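Local coordinates for nucleoporin NUP82 (Chaetomium thermophilum, PDB 5CWW), which probably serves as a structural component of the nuclear pore complex, the chain here being its N-terminal seven-bladed beta-propeller part, at residues B[11-16]-B[583-588]; B[566-571]-B[576-581]; B[550-555]-B[588-593]; B[508-513]-B[560-565]; B[55-60]-B[140-145]. All blocks are in the same frame, centred on the assembly; numbering follows the deposited sequence.

Contacts 1 to 4 gather round the last sheet of the propeller (strands 566-570, 576-580 and 585-589), which also touches the first sheet; contact 5 lies beyond, joining that first sheet to the loop after strand 137-141. Contact 2 is the hairpin of the last sheet. Its centre lies about 9 Å from that of contact 3 and about 12 Å from those of contacts 1 and 4. Contacts 1 and 3 share Leu588 on strand 585-589. Contact 3 ties the sheet containing 509-514 and 548-554 to the last one, and contact 4, centred about 11 Å away, ties it to the linker 560-565. Contact 5 reaches contact 2 where Ile56 CD1 packs on Leu578 CD2 at 3.6 Å.

Contact 1: residues B[11-16]-B[583-588]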
# COMPACT_ATOMS: atom_id res chain seq x y z
N TRP B 11 -13.51 25.88 -23.01
CA TRP B 11 -14.01 26.35 -21.72
C TRP B 11 -13.12 25.92 -20.56
O TRP B 11 -13.46 26.12 -19.39
CB TRP B 11 -15.45 25.88 -21.49
CG TRP B 11 -15.67 24.41 -21.64
CD1 TRP B 11 -15.96 23.73 -22.79
CD2 TRP B 11 -15.64 23.43 -20.59
NE1 TRP B 11 -16.10 22.39 -22.53
CE2 TRP B 11 -15.91 22.18 -21.19
CE3 TRP B 11 -15.41 23.49 -19.21
CZ2 TRP B 11 -15.96 21.00 -20.45
CZ3 TRP B 11 -15.46 22.31 -18.48
CH2 TRP B 11 -15.73 21.08 -19.10
N LEU B 12 -11.96 25.34 -20.88
CA LEU B 12 -10.95 25.01 -19.88
C LEU B 12 -9.61 25.67 -20.24
O LEU B 12 -8.63 25.51 -19.52
CB LEU B 12 -10.77 23.50 -19.74
CG LEU B 12 -11.89 22.73 -19.04
CD1 LEU B 12 -11.60 21.24 -19.04
CD2 LEU B 12 -12.10 23.22 -17.61
N ASN B 13 -9.59 26.39 -21.36
CA ASN B 13 -8.40 27.12 -21.78
C ASN B 13 -8.58 28.62 -21.62
O ASN B 13 -9.69 29.13 -21.73
CB ASN B 13 -8.05 26.79 -23.24
CG ASN B 13 -7.76 25.32 -23.45
OD1 ASN B 13 -8.26 24.70 -24.39
ND2 ASN B 13 -6.93 24.74 -22.58
N GLU B 14 -7.47 29.31 -21.37
CA GLU B 14 -7.48 30.76 -21.21
C GLU B 14 -8.10 31.43 -22.44
O GLU B 14 -7.91 30.96 -23.56
CB GLU B 14 -6.05 31.27 -20.99
CG GLU B 14 -5.95 32.63 -20.32
CD GLU B 14 -4.52 32.99 -19.95
OE1 GLU B 14 -4.27 34.18 -19.65
OE2 GLU B 14 -3.65 32.09 -19.94
N PRO B 15 -8.86 32.53 -22.25
CA PRO B 15 -9.18 33.24 -21.01
C PRO B 15 -10.47 32.76 -20.33
O PRO B 15 -11.10 33.54 -19.62
CB PRO B 15 -9.33 34.69 -21.49
CG PRO B 15 -9.91 34.55 -22.85
CD PRO B 15 -9.34 33.27 -23.43
N ALA B 16 -10.84 31.50 -20.54
CA ALA B 16 -12.03 30.96 -19.89
C ALA B 16 -11.81 30.87 -18.38
O ALA B 16 -10.68 30.69 -17.93
CB ALA B 16 -12.37 29.59 -20.46
N THR B 583 0.80 23.82 -15.51
CA THR B 583 0.14 25.07 -15.89
C THR B 583 -1.20 24.86 -16.61
O THR B 583 -2.14 25.62 -16.39
CB THR B 583 1.04 25.91 -16.81
OG1 THR B 583 1.24 25.22 -18.05
CG2 THR B 583 2.39 26.15 -16.15
N ASP B 584 -1.27 23.84 -17.45
CA ASP B 584 -2.42 23.65 -18.33
C ASP B 584 -3.18 22.36 -18.05
O ASP B 584 -2.62 21.41 -17.49
CB ASP B 584 -1.97 23.66 -19.79
CG ASP B 584 -1.11 24.86 -20.12
OD1 ASP B 584 -1.36 25.95 -19.55
OD2 ASP B 584 -0.17 24.72 -20.93
N PRO B 585 -4.47 22.31 -18.43
CA PRO B 585 -5.29 21.11 -18.23
C PRO B 585 -5.19 20.12 -19.37
O PRO B 585 -4.71 20.46 -20.45
CB PRO B 585 -6.70 21.68 -18.13
CG PRO B 585 -6.68 22.86 -19.03
CD PRO B 585 -5.28 23.43 -18.96
N ILE B 586 -5.65 18.90 -19.12
CA ILE B 586 -5.75 17.87 -20.14
C ILE B 586 -7.10 17.18 -19.98
O ILE B 586 -7.31 16.44 -19.01
CB ILE B 586 -4.61 16.84 -20.04
CG1 ILE B 586 -3.26 17.54 -20.22
CG2 ILE B 586 -4.78 15.75 -21.09
CD1 ILE B 586 -2.06 16.65 -19.95
N ALA B 587 -8.01 17.44 -20.91
CA ALA B 587 -9.35 16.87 -20.87
C ALA B 587 -9.68 16.21 -22.21
O ALA B 587 -10.09 16.88 -23.16
CB ALA B 587 -10.37 17.93 -20.53
N LEU B 588 -9.51 14.89 -22.26
CA LEU B 588 -9.72 14.13 -23.49
C LEU B 588 -10.99 13.28 -23.40
O LEU B 588 -11.14 12.45 -22.51
CB LEU B 588 -8.51 13.23 -23.76
CG LEU B 588 -7.17 13.98 -23.78
CD1 LEU B 588 -6.01 13.01 -23.90
CD2 LEU B 588 -7.14 15.01 -24.90
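Leu12 meets the last strand at two points, through its carbonyl oxygen and through the far end of its side chain. Leu12 O lies 3.3 Å from Pro585 CG, a van der Waals contact with the ring carbon, while the same oxygen accepts a hydrogen bond from His19. Further out, Leu12 CD1 rests on Ala587 CB at 3.8 Å. The torsions explain this reach: CG stands anti to the carbonyl carbon (chi1 -73°), and chi2 of 177° stretches CD1 straight away from CA onto the methyl. Pro585 and Ala587 both point at the N-terminal segment, whereas Ile586 between them faces away and packs on Phe553. This is the two-sided pattern of a beta strand, here the final strand of the propeller's last sheet. Earlier in the tail, Phe7 makes a backbone hydrogen bond with Ala587. The Asn13 side chain passes obliquely by the Pro585 ring. A glycine in place of Pro585 would probably open a gap beside Leu12 and Asn13 and set the start of the strand free to flex. On the other side of Leu12, its CG sits 3.5 Å above the plane of the Trp11 ring, toward the rim.

Contact 2: residues B[566-571]-B[576-581]; sequences TSIDDP and FILSAT
Four backbone hydrogen bonds join Thr566 to Leu578 and Ile568 to Phe576, two to each pair, in an antiparallel beta hairpin. Both bonds of the Ile568-Phe576 pair are straight: Ile568 N to Phe576 O spans 3.0 Å and Phe576 N to Ile568 O 2.9 Å, each donor lying close to the line of the C=O. The outer pair is more bent. Thr566 N reaches Leu578 O at 2.8 Å in the carbonyl plane, but Leu578 N comes to Thr566 O tilted 31° out of it. Between them, Ser567 and Ile577 form a non-hydrogen-bonded pair, CA to CA 4.7 Å, and their side chains emerge on the opposite face from the other two pairs.

Apolar contact centres on Phe576. Its chi1 of 64° sets CG between the backbone N and the carbonyl carbon, bringing the ring beside Ile568, whose CB sits over one face, displaced toward the rim, as a CH-pi contact 4.2 Å from the centroid. Were Phe576 replaced by an alanine, Ile568 would probably lose the ring face its CB rests on, and a gap would open beside it.

Phe576 also stacks on Phe589 of strand 585-589. Helix 69-77 meets Ile568 and Phe576 through Leu69, and strand 49-52 meets Thr566 and Leu578 through Ile49.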
# COMPACT_ATOMS: atom_id res chain seq x y z
N THR B 566 -7.90 11.34 -13.90
CA THR B 566 -9.15 11.24 -13.17
C THR B 566 -10.29 10.98 -14.15
O THR B 566 -10.60 11.82 -14.99
CB THR B 566 -9.45 12.53 -12.38
OG1 THR B 566 -8.32 12.84 -11.54
CG2 THR B 566 -10.69 12.36 -11.52
N SER B 567 -10.89 9.80 -14.05
CA SER B 567 -11.95 9.40 -14.96
C SER B 567 -13.30 9.95 -14.50
O SER B 567 -13.65 9.86 -13.33
CB SER B 567 -12.03 7.87 -15.08
OG SER B 567 -12.94 7.49 -16.09
N ILE B 568 -14.04 10.53 -15.45
CA ILE B 568 -15.34 11.12 -15.17
C ILE B 568 -16.36 10.67 -16.21
O ILE B 568 -16.09 10.73 -17.41
CB ILE B 568 -15.28 12.66 -15.14
CG1 ILE B 568 -14.07 13.11 -14.32
CG2 ILE B 568 -16.60 13.22 -14.60
CD1 ILE B 568 -14.04 14.59 -13.96
N ASP B 569 -17.52 10.22 -15.75
CA ASP B 569 -18.60 9.79 -16.63
C ASP B 569 -19.90 10.45 -16.21
O ASP B 569 -20.68 9.87 -15.45
CB ASP B 569 -18.74 8.27 -16.64
CG ASP B 569 -19.80 7.79 -17.61
OD1 ASP B 569 -19.99 8.44 -18.66
OD2 ASP B 569 -20.45 6.76 -17.33
N ASP B 570 -20.13 11.66 -16.70
CA ASP B 570 -21.32 12.43 -16.37
C ASP B 570 -22.30 12.39 -17.55
O ASP B 570 -21.88 12.42 -18.70
CB ASP B 570 -20.94 13.87 -16.03
CG ASP B 570 -22.15 14.74 -15.75
OD1 ASP B 570 -22.59 14.79 -14.59
OD2 ASP B 570 -22.66 15.37 -16.70
N PRO B 571 -23.61 12.33 -17.26
CA PRO B 571 -24.59 12.29 -18.36
C PRO B 571 -24.63 13.56 -19.20
O PRO B 571 -24.95 13.49 -20.38
CB PRO B 571 -25.93 12.08 -17.63
CG PRO B 571 -25.68 12.54 -16.24
CD PRO B 571 -24.26 12.18 -15.95
N PHE B 576 -14.93 11.19 -20.07
CA PHE B 576 -13.61 11.71 -20.41
C PHE B 576 -12.59 11.53 -19.28
O PHE B 576 -12.95 11.17 -18.16
CB PHE B 576 -13.70 13.19 -20.77
CG PHE B 576 -14.16 14.07 -19.64
CD1 PHE B 576 -15.50 14.10 -19.27
CD2 PHE B 576 -13.26 14.88 -18.97
CE1 PHE B 576 -15.92 14.91 -18.23
CE2 PHE B 576 -13.68 15.69 -17.93
CZ PHE B 576 -15.01 15.71 -17.56
N ILE B 577 -11.33 11.78 -19.61
CA ILE B 577 -10.24 11.76 -18.64
C ILE B 577 -9.80 13.17 -18.34
O ILE B 577 -9.78 14.03 -19.23
CB ILE B 577 -9.04 10.97 -19.16
CG1 ILE B 577 -9.44 9.53 -19.46
CG2 ILE B 577 -7.90 10.97 -18.15
CD1 ILE B 577 -8.54 8.91 -20.45
N LEU B 578 -9.43 13.41 -17.09
CA LEU B 578 -8.92 14.71 -16.67
C LEU B 578 -7.52 14.55 -16.09
O LEU B 578 -7.29 13.73 -15.20
CB LEU B 578 -9.86 15.35 -15.65
CG LEU B 578 -9.48 16.76 -15.18
CD1 LEU B 578 -9.53 17.75 -16.34
CD2 LEU B 578 -10.39 17.20 -14.05
N SER B 579 -6.58 15.32 -16.62
CA SER B 579 -5.24 15.41 -16.05
C SER B 579 -4.78 16.86 -16.13
O SER B 579 -5.58 17.74 -16.43
CB SER B 579 -4.26 14.48 -16.79
OG SER B 579 -2.99 14.49 -16.17
N ALA B 580 -3.50 17.11 -15.88
CA ALA B 580 -2.99 18.47 -15.92
C ALA B 580 -1.48 18.52 -15.88
O ALA B 580 -0.83 17.68 -15.24
CB ALA B 580 -3.57 19.29 -14.77
N THR B 581 -0.92 19.51 -16.56
CA THR B 581 0.50 19.83 -16.43
C THR B 581 0.65 20.80 -15.27
O THR B 581 -0.30 21.02 -14.52
CB THR B 581 1.07 20.45 -17.72
OG1 THR B 581 0.40 21.70 -17.98
CG2 THR B 581 0.88 19.52 -18.90

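Contact 3: residues B[550-555]-B[588-593]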
# COMPACT_ATOMS: atom_id res chain seq x y z
N ASP B 550 -3.96 1.42 -25.12
CA ASP B 550 -3.84 2.47 -26.12
C ASP B 550 -3.43 3.79 -25.47
O ASP B 550 -4.02 4.21 -24.48
CB ASP B 550 -5.16 2.64 -26.86
CG ASP B 550 -5.07 3.67 -27.97
OD1 ASP B 550 -4.60 3.32 -29.07
OD2 ASP B 550 -5.47 4.83 -27.74
N ARG B 551 -2.42 4.43 -26.04
CA ARG B 551 -1.98 5.72 -25.54
C ARG B 551 -2.93 6.81 -26.01
O ARG B 551 -3.24 6.92 -27.20
CB ARG B 551 -0.56 6.03 -26.00
CG ARG B 551 -0.09 7.38 -25.50
CD ARG B 551 1.42 7.50 -25.52
NE ARG B 551 2.07 6.50 -24.69
CZ ARG B 551 3.36 6.54 -24.36
NH1 ARG B 551 3.88 5.59 -23.61
NH2 ARG B 551 4.12 7.55 -24.77
N ILE B 552 -3.38 7.62 -25.06
CA ILE B 552 -4.34 8.68 -25.33
C ILE B 552 -3.65 10.04 -25.42
O ILE B 552 -4.17 10.97 -26.04
CB ILE B 552 -5.42 8.72 -24.25
CG1 ILE B 552 -4.80 9.02 -22.89
CG2 ILE B 552 -6.16 7.39 -24.21
CD1 ILE B 552 -5.80 9.29 -21.84
N PHE B 553 -2.49 10.15 -24.79
CA PHE B 553 -1.79 11.42 -24.67
C PHE B 553 -0.30 11.22 -24.50
O PHE B 553 0.15 10.31 -23.79
CB PHE B 553 -2.34 12.22 -23.48
CG PHE B 553 -1.57 13.49 -23.20
CD1 PHE B 553 -1.77 14.62 -23.97
CD2 PHE B 553 -0.65 13.54 -22.17
CE1 PHE B 553 -1.06 15.78 -23.72
CE2 PHE B 553 0.05 14.70 -21.91
CZ PHE B 553 -0.15 15.82 -22.68
N THR B 554 0.47 12.08 -25.15
CA THR B 554 1.93 12.07 -25.05
C THR B 554 2.46 13.48 -24.84
O THR B 554 2.11 14.40 -25.59
CB THR B 554 2.57 11.46 -26.30
OG1 THR B 554 1.92 10.23 -26.63
CG2 THR B 554 4.06 11.21 -26.07
N GLN B 555 3.29 13.65 -23.82
CA GLN B 555 3.92 14.93 -23.55
C GLN B 555 5.26 14.99 -24.28
O GLN B 555 6.07 14.07 -24.18
CB GLN B 555 4.10 15.13 -22.05
CG GLN B 555 4.60 16.51 -21.66
CD GLN B 555 4.47 16.80 -20.17
OE1 GLN B 555 4.46 17.96 -19.77
NE2 GLN B 555 4.38 15.76 -19.36
N LEU B 588 -9.51 14.89 -22.26
CA LEU B 588 -9.72 14.13 -23.49
C LEU B 588 -10.99 13.28 -23.40
O LEU B 588 -11.14 12.45 -22.51
CB LEU B 588 -8.51 13.23 -23.76
CG LEU B 588 -7.17 13.98 -23.78
CD1 LEU B 588 -6.01 13.01 -23.90
CD2 LEU B 588 -7.14 15.01 -24.90
N PHE B 589 -11.90 13.51 -24.35
CA PHE B 589 -13.24 12.91 -24.32
C PHE B 589 -13.34 11.66 -25.18
O PHE B 589 -12.68 11.54 -26.21
CB PHE B 589 -14.28 13.94 -24.77
CG PHE B 589 -14.50 15.06 -23.79
CD1 PHE B 589 -13.50 15.99 -23.54
CD2 PHE B 589 -15.70 15.19 -23.13
CE1 PHE B 589 -13.70 17.02 -22.64
CE2 PHE B 589 -15.91 16.22 -22.22
CZ PHE B 589 -14.90 17.13 -21.98
N PHE B 590 -14.18 10.72 -24.74
CA PHE B 590 -14.40 9.46 -25.44
C PHE B 590 -15.85 9.25 -25.83
O PHE B 590 -16.16 8.42 -26.68
CB PHE B 590 -13.93 8.29 -24.59
CG PHE B 590 -12.50 8.36 -24.20
CD1 PHE B 590 -11.51 7.95 -25.09
CD2 PHE B 590 -12.13 8.85 -22.97
CE1 PHE B 590 -10.18 8.02 -24.73
CE2 PHE B 590 -10.81 8.92 -22.61
CZ PHE B 590 -9.83 8.51 -23.49
N GLU B 591 -16.75 10.00 -25.19
CA GLU B 591 -18.17 9.86 -25.45
C GLU B 591 -18.95 11.06 -24.93
O GLU B 591 -19.00 11.30 -23.72
CB GLU B 591 -18.70 8.57 -24.81
CG GLU B 591 -20.14 8.22 -25.16
CD GLU B 591 -20.58 6.92 -24.53
OE1 GLU B 591 -19.93 6.48 -23.56
OE2 GLU B 591 -21.57 6.32 -25.02
N THR B 592 -19.56 11.80 -25.85
CA THR B 592 -20.38 12.95 -25.52
C THR B 592 -21.85 12.59 -25.65
O THR B 592 -22.18 11.60 -26.29
CB THR B 592 -20.05 14.16 -26.42
OG1 THR B 592 -20.23 13.78 -27.79
CG2 THR B 592 -18.62 14.62 -26.21
N PRO B 593 -22.74 13.38 -25.02
CA PRO B 593 -24.18 13.11 -25.13
C PRO B 593 -24.68 13.16 -26.58
O PRO B 593 -25.67 12.49 -26.89
CB PRO B 593 -24.81 14.23 -24.31
CG PRO B 593 -23.74 14.68 -23.38
CD PRO B 593 -22.46 14.51 -24.13
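Ile552 and Phe553 bring strand 548-554 against Leu588 and Phe590, with no hydrogen bond passing between the two segments. Ile552 comes first and makes three approaches. Its CG2 branch meets the edge of the Phe590 ring, near the ring plane, at 3.9 Å from CZ, and the two side chains cross at about a right angle. Its CD1 lies 4.3 Å from Leu588 CD1, and its carbonyl oxygen stands 3.5 Å from the same methyl. The first torsion divides the branches: with chi1 at 62°, CG1 lies between the backbone N and the carbonyl carbon, while CG2 is anti to that carbon. Phe553 follows, using CB rather than its ring, at 3.8 Å from Leu588 CD1. One leucine methyl therefore lies against both residues. Ile552 and Phe553 form a classic beta bulge opposite Ile510 on the neighbouring strand, which is consistent with both of them pointing toward 588-593. The Phe553 ring is engaged elsewhere, edge-to-face with Phe7 of the N-terminal tail. The contact thus bridges two sheets of the propeller: strand 548-554 is the outermost of its own and pairs with 509-514, while Leu588 lies on strand 585-589, whose neighbour 576-580 sends Ile577 against both Ile552 and Phe590.

Contact 4: residues B[508-513]-B[560-565]; sequences AGITYI and SPLAAA
Ile510 presents its two branches to two different residues of 560-565, CG1 to Leu562 and CG2 to Ala565. This is packing between successive blades of the beta-propeller: strand 509-514 belongs to one four-stranded antiparallel sheet, and 560-565 is the linker that leads from that sheet into the next, which begins with strand 566-570. No hydrogen bond crosses between the segments, so the evidence for the contact is apolar. Ile510 CG1 lies 4.0 Å from Leu562 CD1, the two side chains slanting across each other, and Ile510 CG2 lies 4.2 Å from Ala565 CB. The isoleucine rotamer assigns these roles. At chi1 -55°, CG1 is anti to the carbonyl carbon and CG2 is anti to the backbone N, so the branches diverge along the linker, toward its earlier and later parts respectively. Leu562 is stretched to meet CG1, chi2 179° carrying CD1 as far from its CA as the side chain allows. Within this segment Leu562 and Ala565 do the contacting. Around them, Leu562 also touches Phe553 of strand 548-554, and Ala565 touches Tyr503 of strand 501-506 and Ile577 of strand 576-580. Ala565 N is hydrogen-bonded to Thr505 OG1. Leu562 CD1 touches the main chain as well, standing 4.2 Å from Gly509 CA, and at the backbone angles of Gly509 (phi 164°) any CB would press against the carbonyl oxygen of Ala508.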
# COMPACT_ATOMS: atom_id res chain seq x y z
N ALA B 508 5.68 11.12 -19.30
CA ALA B 508 5.80 10.87 -20.73
C ALA B 508 4.44 10.88 -21.41
O ALA B 508 4.32 11.25 -22.58
CB ALA B 508 6.51 9.55 -20.98
N GLY B 509 3.41 10.46 -20.68
CA GLY B 509 2.06 10.43 -21.22
C GLY B 509 1.09 9.59 -20.42
O GLY B 509 1.43 9.08 -19.35
N ILE B 510 -0.13 9.45 -20.94
CA ILE B 510 -1.19 8.70 -20.28
C ILE B 510 -1.62 7.52 -21.15
O ILE B 510 -1.70 7.64 -22.37
CB ILE B 510 -2.42 9.59 -19.98
CG1 ILE B 510 -1.99 10.82 -19.17
CG2 ILE B 510 -3.48 8.80 -19.22
CD1 ILE B 510 -3.09 11.85 -18.97
N THR B 511 -1.91 6.39 -20.51
CA THR B 511 -2.31 5.18 -21.21
C THR B 511 -3.59 4.58 -20.64
O THR B 511 -3.74 4.45 -19.43
CB THR B 511 -1.20 4.10 -21.15
OG1 THR B 511 -0.01 4.62 -21.74
CG2 THR B 511 -1.62 2.84 -21.89
N TYR B 512 -4.51 4.22 -21.53
CA TYR B 512 -5.73 3.50 -21.17
C TYR B 512 -5.50 2.00 -21.28
O TYR B 512 -4.88 1.53 -22.24
CB TYR B 512 -6.89 3.92 -22.07
CG TYR B 512 -8.14 3.07 -21.92
CD1 TYR B 512 -9.05 3.32 -20.90
CD2 TYR B 512 -8.41 2.03 -22.80
CE1 TYR B 512 -10.19 2.55 -20.76
CE2 TYR B 512 -9.55 1.26 -22.67
CZ TYR B 512 -10.43 1.52 -21.64
OH TYR B 512 -11.57 0.75 -21.50
N ILE B 513 -5.99 1.25 -20.30
CA ILE B 513 -5.84 -0.20 -20.28
C ILE B 513 -7.18 -0.84 -19.92
O ILE B 513 -7.91 -0.31 -19.09
CB ILE B 513 -4.78 -0.66 -19.25
CG1 ILE B 513 -3.40 -0.09 -19.59
CG2 ILE B 513 -4.71 -2.19 -19.18
CD1 ILE B 513 -2.38 -0.21 -18.48
N SER B 560 7.59 18.05 -17.37
CA SER B 560 6.55 18.36 -16.39
C SER B 560 5.75 17.11 -16.01
O SER B 560 5.24 16.41 -16.89
CB SER B 560 5.60 19.42 -16.95
OG SER B 560 4.34 19.37 -16.30
N PRO B 561 5.64 16.82 -14.71
CA PRO B 561 4.84 15.66 -14.31
C PRO B 561 3.35 15.91 -14.51
O PRO B 561 2.90 17.05 -14.41
CB PRO B 561 5.17 15.49 -12.83
CG PRO B 561 5.50 16.86 -12.37
CD PRO B 561 6.17 17.54 -13.53
N LEU B 562 2.60 14.85 -14.79
CA LEU B 562 1.16 14.97 -15.01
C LEU B 562 0.40 14.53 -13.77
O LEU B 562 0.77 13.55 -13.11
CB LEU B 562 0.73 14.13 -16.21
CG LEU B 562 1.44 14.42 -17.53
CD1 LEU B 562 0.93 13.50 -18.63
CD2 LEU B 562 1.28 15.88 -17.94
N ALA B 563 -0.66 15.26 -13.44
CA ALA B 563 -1.57 14.84 -12.39
C ALA B 563 -2.19 13.50 -12.76
O ALA B 563 -2.55 13.29 -13.92
CB ALA B 563 -2.64 15.89 -12.16
N ALA B 564 -2.28 12.60 -11.79
CA ALA B 564 -2.86 11.28 -12.02
C ALA B 564 -4.22 11.42 -12.69
O ALA B 564 -5.06 12.21 -12.26
CB ALA B 564 -2.99 10.52 -10.71
N ALA B 565 -4.43 10.64 -13.75
CA ALA B 565 -5.65 10.71 -14.54
C ALA B 565 -6.88 10.51 -13.67
O ALA B 565 -6.91 9.63 -12.82
CB ALA B 565 -5.61 9.67 -15.65

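Contact 5: residues B[55-60]-B[140-145]; sequences EIFVAC and CILPDS
The carboxylate of Glu55 is held through both oxygens: OE1 takes a salt bridge from Arg52 NE and a hydrogen bond from Trp66 NE1, while OE2 accepts the hydroxyl of Ser145. The contact joins two neighbouring sheets of the beta-propeller, for strand 55-60 of the first sheet meets the loop that follows strand 137-141 of the second. The serine bond is the one that crosses it, with Ser145 OG 2.6 Å from Glu55 OE2 and on its syn side. Three donors from separate parts of the chain thus fix the rotation of a buried acid, and the nearby arginine would be expected to stabilise its negative charge. The backbones stay well apart, Glu55 CA and Ser145 CA at 8.8 Å, so side chains must span the gap. Glu55 does so extended beyond CG, with chi2 at -177°. Two residues on, Phe57 reaches from the same strand toward Leu142, the two side chains arriving from opposite directions. The phenyl ring is stacked with Trp66, and Met122 of strand 119-122 touches both Phe57 and Leu142. At the point of meeting, a single methyl, Leu142 CD2, lies against the far end of the ring, 3.7 Å from Phe57 CE2 and 3.8 Å from Phe57 CZ.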
# COMPACT_ATOMS: atom_id res chain seq x y z
N GLU B 55 -17.78 18.09 -9.80
CA GLU B 55 -16.85 18.95 -9.07
C GLU B 55 -15.46 18.33 -9.06
O GLU B 55 -15.32 17.11 -8.99
CB GLU B 55 -17.32 19.18 -7.64
CG GLU B 55 -18.65 19.91 -7.50
CD GLU B 55 -19.02 20.17 -6.05
OE1 GLU B 55 -18.20 19.86 -5.16
OE2 GLU B 55 -20.12 20.70 -5.80
N ILE B 56 -14.44 19.18 -9.12
CA ILE B 56 -13.06 18.72 -9.01
C ILE B 56 -12.26 19.60 -8.05
O ILE B 56 -12.58 20.78 -7.86
CB ILE B 56 -12.35 18.68 -10.38
CG1 ILE B 56 -12.26 20.09 -11.00
CG2 ILE B 56 -13.07 17.73 -11.32
CD1 ILE B 56 -11.36 20.16 -12.22
N PHE B 57 -11.23 19.01 -7.46
CA PHE B 57 -10.34 19.71 -6.54
C PHE B 57 -8.92 19.58 -7.06
O PHE B 57 -8.40 18.48 -7.21
CB PHE B 57 -10.46 19.14 -5.13
CG PHE B 57 -11.85 19.22 -4.56
CD1 PHE B 57 -12.81 18.29 -4.91
CD2 PHE B 57 -12.18 20.23 -3.67
CE1 PHE B 57 -14.09 18.36 -4.39
CE2 PHE B 57 -13.46 20.31 -3.15
CZ PHE B 57 -14.41 19.37 -3.51
N VAL B 58 -8.29 20.72 -7.35
CA VAL B 58 -6.98 20.74 -8.00
C VAL B 58 -5.93 21.37 -7.10
O VAL B 58 -5.95 22.58 -6.85
CB VAL B 58 -7.04 21.52 -9.33
CG1 VAL B 58 -5.70 21.43 -10.06
CG2 VAL B 58 -8.17 21.00 -10.20
N ALA B 59 -5.00 20.55 -6.63
CA ALA B 59 -3.91 21.02 -5.79
C ALA B 59 -2.88 21.78 -6.62
O ALA B 59 -2.37 21.25 -7.61
CB ALA B 59 -3.26 19.86 -5.05
N CYS B 60 -2.60 23.01 -6.22
CA CYS B 60 -1.57 23.82 -6.85
C CYS B 60 -0.72 24.48 -5.77
O CYS B 60 -1.04 25.56 -5.29
CB CYS B 60 -2.19 24.87 -7.77
SG CYS B 60 -3.15 24.14 -9.12
N CYS B 140 -9.76 17.57 5.04
CA CYS B 140 -10.61 18.71 4.75
C CYS B 140 -12.08 18.31 4.79
O CYS B 140 -12.51 17.41 4.07
CB CYS B 140 -10.28 19.30 3.38
SG CYS B 140 -11.28 20.74 2.94
N ILE B 141 -12.84 18.97 5.65
CA ILE B 141 -14.28 18.82 5.68
C ILE B 141 -14.83 19.62 4.50
O ILE B 141 -14.91 20.85 4.56
CB ILE B 141 -14.90 19.32 7.00
CG1 ILE B 141 -14.14 18.73 8.20
CG2 ILE B 141 -16.38 18.96 7.07
CD1 ILE B 141 -14.03 17.21 8.18
N LEU B 142 -15.20 18.92 3.44
CA LEU B 142 -15.60 19.57 2.20
C LEU B 142 -16.84 20.44 2.42
O LEU B 142 -17.79 20.02 3.08
CB LEU B 142 -15.86 18.53 1.11
CG LEU B 142 -14.62 17.73 0.71
CD1 LEU B 142 -14.97 16.66 -0.32
CD2 LEU B 142 -13.52 18.64 0.16
N PRO B 143 -16.84 21.66 1.86
CA PRO B 143 -17.94 22.59 2.12
C PRO B 143 -19.17 22.33 1.25
O PRO B 143 -19.10 21.54 0.31
CB PRO B 143 -17.32 23.94 1.77
CG PRO B 143 -16.38 23.62 0.66
CD PRO B 143 -15.83 22.25 0.96
N ASP B 144 -20.27 22.99 1.59
CA ASP B 144 -21.49 22.90 0.80
C ASP B 144 -21.21 23.43 -0.60
O ASP B 144 -20.46 24.39 -0.77
CB ASP B 144 -22.62 23.69 1.48
CG ASP B 144 -23.99 23.25 1.01
OD1 ASP B 144 -24.14 22.89 -0.18
OD2 ASP B 144 -24.93 23.27 1.83
N SER B 145 -21.82 22.80 -1.60
CA SER B 145 -21.62 23.20 -2.99
C SER B 145 -22.21 24.58 -3.29
O SER B 145 -21.88 25.19 -4.31
CB SER B 145 -22.22 22.15 -3.93
OG SER B 145 -21.62 20.88 -3.72